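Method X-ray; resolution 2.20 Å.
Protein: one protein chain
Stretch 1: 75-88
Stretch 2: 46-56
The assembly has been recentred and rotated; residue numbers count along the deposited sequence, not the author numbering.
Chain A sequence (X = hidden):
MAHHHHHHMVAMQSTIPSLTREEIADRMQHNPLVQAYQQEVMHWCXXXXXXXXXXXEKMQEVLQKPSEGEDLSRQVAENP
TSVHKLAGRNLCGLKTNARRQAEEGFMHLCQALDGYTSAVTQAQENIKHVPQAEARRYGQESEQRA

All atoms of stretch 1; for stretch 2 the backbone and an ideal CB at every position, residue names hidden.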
# COMPACT_ATOMS: atom_id res chain seq x y z
N GLN A 75 -11.11 -0.68 0.09
CA GLN A 75 -11.43 -0.92 1.49
C GLN A 75 -10.83 0.19 2.37
O GLN A 75 -11.50 0.75 3.24
CB GLN A 75 -10.92 -2.29 1.96
CG GLN A 75 -11.14 -2.50 3.48
CD GLN A 75 -10.55 -3.79 4.02
OE1 GLN A 75 -9.90 -4.55 3.30
NE2 GLN A 75 -10.77 -4.04 5.32
N VAL A 76 -9.57 0.54 2.11
CA VAL A 76 -8.95 1.55 2.95
C VAL A 76 -9.55 2.91 2.66
O VAL A 76 -9.78 3.68 3.58
CB VAL A 76 -7.43 1.55 2.76
CG1 VAL A 76 -6.80 2.80 3.38
CG2 VAL A 76 -6.85 0.31 3.39
N ALA A 77 -9.87 3.19 1.40
CA ALA A 77 -10.35 4.52 1.06
C ALA A 77 -11.79 4.71 1.50
O ALA A 77 -12.19 5.80 1.89
CB ALA A 77 -10.22 4.79 -0.45
N GLU A 78 -12.59 3.66 1.43
CA GLU A 78 -13.99 3.88 1.73
C GLU A 78 -14.40 3.28 3.07
O GLU A 78 -15.50 3.50 3.54
CB GLU A 78 -14.86 3.37 0.58
CG GLU A 78 -14.91 4.42 -0.55
CD GLU A 78 -15.42 5.81 -0.07
OE1 GLU A 78 -16.39 5.86 0.73
OE2 GLU A 78 -14.86 6.86 -0.50
N ASN A 79 -13.50 2.56 3.70
CA ASN A 79 -13.80 2.11 5.05
C ASN A 79 -12.55 1.98 5.87
O ASN A 79 -12.19 0.90 6.28
CB ASN A 79 -14.54 0.78 5.02
CG ASN A 79 -15.22 0.49 6.34
OD1 ASN A 79 -15.12 1.27 7.29
ND2 ASN A 79 -15.91 -0.63 6.40
N PRO A 80 -11.88 3.11 6.13
CA PRO A 80 -10.56 3.06 6.75
C PRO A 80 -10.53 2.43 8.15
O PRO A 80 -9.52 1.80 8.50
CB PRO A 80 -10.13 4.52 6.80
CG PRO A 80 -11.39 5.34 6.64
CD PRO A 80 -12.34 4.49 5.86
N THR A 81 -11.60 2.56 8.93
CA THR A 81 -11.60 2.02 10.29
C THR A 81 -11.89 0.51 10.33
O THR A 81 -11.83 -0.11 11.39
CB THR A 81 -12.60 2.75 11.22
OG1 THR A 81 -13.93 2.64 10.70
CG2 THR A 81 -12.24 4.22 11.37
N SER A 82 -12.17 -0.08 9.17
CA SER A 82 -12.31 -1.54 9.09
C SER A 82 -10.94 -2.20 9.20
O SER A 82 -10.83 -3.39 9.38
CB SER A 82 -12.96 -1.95 7.78
OG SER A 82 -12.02 -1.81 6.71
N VAL A 83 -9.90 -1.39 9.10
CA VAL A 83 -8.54 -1.88 9.09
C VAL A 83 -7.89 -1.72 10.47
O VAL A 83 -7.21 -2.62 10.95
CB VAL A 83 -7.74 -1.14 7.97
CG1 VAL A 83 -6.30 -1.21 8.21
CG2 VAL A 83 -8.08 -1.72 6.61
N HIS A 84 -8.14 -0.59 11.12
CA HIS A 84 -7.45 -0.25 12.36
C HIS A 84 -8.11 1.03 12.86
O HIS A 84 -8.73 1.74 12.06
CB HIS A 84 -5.94 -0.05 12.13
CG HIS A 84 -5.13 0.05 13.38
ND1 HIS A 84 -5.04 1.21 14.12
CD2 HIS A 84 -4.33 -0.85 14.00
CE1 HIS A 84 -4.25 1.00 15.17
NE2 HIS A 84 -3.82 -0.25 15.12
N LYS A 85 -8.01 1.33 14.15
CA LYS A 85 -8.55 2.59 14.64
C LYS A 85 -7.65 3.76 14.23
O LYS A 85 -6.43 3.60 14.01
CB LYS A 85 -8.74 2.57 16.17
CG LYS A 85 -7.55 3.05 16.98
CD LYS A 85 -7.90 3.23 18.47
CE LYS A 85 -6.78 3.95 19.21
NZ LYS A 85 -6.55 5.36 18.71
N LEU A 86 -8.26 4.92 14.08
CA LEU A 86 -7.52 6.14 13.74
C LEU A 86 -6.64 6.54 14.89
O LEU A 86 -7.06 6.45 16.03
CB LEU A 86 -8.49 7.29 13.42
CG LEU A 86 -9.40 6.97 12.24
CD1 LEU A 86 -10.37 8.13 12.00
CD2 LEU A 86 -8.54 6.66 11.02
N ALA A 87 -5.42 6.99 14.61
CA ALA A 87 -4.57 7.51 15.66
C ALA A 87 -5.23 8.67 16.40
O ALA A 87 -6.09 9.35 15.86
CB ALA A 87 -3.23 7.95 15.09
N GLY A 88 -4.81 8.86 17.65
CA GLY A 88 -5.35 9.92 18.48
C GLY A 88 -6.82 9.75 18.82
O GLY A 88 -7.37 8.66 18.74
N UNK A 46 1.50 4.67 9.70
CA UNK A 46 1.96 5.17 11.00
C UNK A 46 1.22 6.46 11.38
O UNK A 46 0.83 6.64 12.52
CB UNK A 46 3.47 5.42 10.97
N UNK A 47 1.01 7.34 10.41
CA UNK A 47 0.36 8.62 10.69
C UNK A 47 -1.16 8.49 10.86
O UNK A 47 -1.73 9.08 11.77
CB UNK A 47 0.67 9.61 9.56
N UNK A 48 -1.80 7.71 9.99
CA UNK A 48 -3.25 7.61 10.02
C UNK A 48 -3.72 6.66 11.15
O UNK A 48 -4.72 6.92 11.82
CB UNK A 48 -3.77 7.12 8.66
N UNK A 49 -2.98 5.57 11.34
CA UNK A 49 -3.38 4.53 12.27
C UNK A 49 -2.54 4.45 13.55
O UNK A 49 -2.89 3.72 14.47
CB UNK A 49 -3.33 3.18 11.55
N UNK A 50 -1.42 5.15 13.59
CA UNK A 50 -0.52 5.03 14.72
C UNK A 50 0.37 3.80 14.66
O UNK A 50 1.06 3.49 15.62
CB UNK A 50 -1.33 5.01 16.02
N UNK A 51 0.36 3.11 13.52
CA UNK A 51 1.11 1.86 13.38
C UNK A 51 1.47 1.60 11.92
O UNK A 51 0.59 1.42 11.07
CB UNK A 51 0.30 0.69 13.94
N UNK A 52 2.76 1.53 11.63
CA UNK A 52 3.21 1.47 10.24
C UNK A 52 2.98 0.11 9.61
O UNK A 52 3.00 -0.02 8.38
CB UNK A 52 4.70 1.83 10.15
N UNK A 53 2.76 -0.91 10.44
CA UNK A 53 2.70 -2.28 9.96
C UNK A 53 1.30 -2.77 9.59
O UNK A 53 1.13 -3.90 9.13
CB UNK A 53 3.29 -3.21 11.03
N UNK A 54 0.31 -1.92 9.79
CA UNK A 54 -1.08 -2.34 9.73
C UNK A 54 -1.45 -2.96 8.38
O UNK A 54 -2.21 -3.92 8.32
CB UNK A 54 -1.99 -1.15 10.02
N UNK A 55 -0.88 -2.45 7.30
CA UNK A 55 -1.19 -2.99 5.98
C UNK A 55 -0.07 -3.86 5.40
O UNK A 55 -0.12 -4.26 4.22
CB UNK A 55 -1.49 -1.84 5.02
N UNK A 56 0.94 -4.17 6.20
CA UNK A 56 2.09 -4.89 5.65
C UNK A 56 1.73 -6.25 5.07
O UNK A 56 2.12 -6.59 3.93
CB UNK A 56 3.15 -5.07 6.74

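Position 46 lies in a helix with its CA-to-CB bond pointing away from stretch 1, and no atom of that stretch comes within 5.5 Å of the ideal CB. Any helix-tolerant residue would do, polar ones included; it is Lys46, which makes no contact with stretch 1. Position 47 also points away and is equally permissive as far as stretch 1 is concerned. The residue is Ile47, whose backbone O rather than its side chain meets Ala87, 3.8 Å from Ala87 CB.

At position 48 the bond points sideways, and the ideal CB is 5.3 Å from Leu86 CD2, so a modest apolar side chain, valine, leucine or isoleucine, would suit. Val48 brings CG1 to 4.0 Å from Leu86 CD2. Its backbone does more: Ala87 N donates a nearly straight hydrogen bond to Val48 O (2.9 Å), an anchor open to any residue type.

Position 49 also points sideways, its ideal CB 3.7 Å from His84 ND1. Beyond it runs a channel lined by His84, Leu86 and Val83, leading to Val76 and the backbone O of Pro80, which already accepts from Val83 N at 3.3 Å but can take a second donor. A long apolar residue could fill the channel, but one with a donor at its tip could also hydrogen-bond to that oxygen. Tyr49 does both: its ring passes Val83, with CZ 3.9 Å from Val83 CG1, and OH donates a hydrogen bond to Pro80 O at 2.8 Å. The His84 ring lies oblique to it, with centroids 5.6 Å apart.

Position 50 has positive phi (80°). At these angles an ideal CB would be jammed against the preceding carbonyl O, which by itself calls for glycine; it would also lie close, 3.6 Å, to Ala87 CB. Gly50 lets the chain leave the helix here, its N 3.7 Å from Ala87 CB.

Position 51 points toward His84, its ideal CB 4.4 Å from His84 NE2, but opens a type I turn, where Asn, Asp or Ser commonly accepts a backbone hydrogen bond. Asn51 OD1 accepts from the backbone N of position 53 at 2.9 Å. Positions 52 and 53 are out of reach of stretch 1, and small polar residues suit the turn: Ser52 OG makes a weak hydrogen bond to Asp53 OD1 (3.3 Å).

Position 54 points toward Val83 and His84, inviting a compact apolar side chain. Val54 packs CG1 3.3 Å from Val83 CG1, and CG2 3.5 Å from His84 CD2.

Position 55 points sideways, with nothing near its ideal CB, so a longer apolar chain is needed to reach stretch 1. Leu55 places CD1 3.9 Å from Val76 CG2 and CD2 4.0 Å from Val83 CG1. Position 56 is out of reach and permissive; it is Lys56.

Stretch 2 46-56: KIVYGNSDVLK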
# COMPACT_ATOMS: atom_id res chain seq x y z
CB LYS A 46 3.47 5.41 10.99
CG LYS A 46 4.02 5.78 12.35
CD LYS A 46 5.38 6.44 12.25
CE LYS A 46 6.51 5.43 12.45
NZ LYS A 46 7.85 6.08 12.52
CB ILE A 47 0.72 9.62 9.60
CG1 ILE A 47 2.16 10.08 9.81
CG2 ILE A 47 -0.20 10.82 9.63
CD1 ILE A 47 2.79 10.54 8.56
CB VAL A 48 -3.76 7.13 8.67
CG1 VAL A 48 -5.20 6.74 8.75
CG2 VAL A 48 -3.53 8.21 7.62
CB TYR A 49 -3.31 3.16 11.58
CG TYR A 49 -4.30 3.00 10.44
CD1 TYR A 49 -5.66 3.13 10.66
CD2 TYR A 49 -3.86 2.70 9.16
CE1 TYR A 49 -6.57 2.96 9.64
CE2 TYR A 49 -4.76 2.53 8.13
CZ TYR A 49 -6.11 2.66 8.37
OH TYR A 49 -7.01 2.49 7.35
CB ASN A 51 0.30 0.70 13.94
CG ASN A 51 1.05 -0.62 13.85
OD1 ASN A 51 1.12 -1.25 12.80
ND2 ASN A 51 1.59 -1.06 14.98
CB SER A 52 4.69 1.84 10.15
OG SER A 52 5.45 0.86 10.81
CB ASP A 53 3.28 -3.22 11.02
CG ASP A 53 4.78 -3.05 11.16
OD1 ASP A 53 5.39 -2.38 10.30
OD2 ASP A 53 5.35 -3.58 12.14
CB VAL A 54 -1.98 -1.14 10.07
CG1 VAL A 54 -3.36 -1.45 9.71
CG2 VAL A 54 -1.89 -0.86 11.55
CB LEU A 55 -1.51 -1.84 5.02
CG LEU A 55 -2.87 -1.19 5.23
CD1 LEU A 55 -3.09 -0.08 4.21
CD2 LEU A 55 -3.96 -2.23 5.13
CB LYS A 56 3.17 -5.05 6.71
CG LYS A 56 4.00 -3.79 6.90
CD LYS A 56 5.24 -4.13 7.69
CE LYS A 56 5.95 -5.28 7.05
NZ LYS A 56 7.29 -5.52 7.67
O HOH W 1 -3.58 4.27 17.36
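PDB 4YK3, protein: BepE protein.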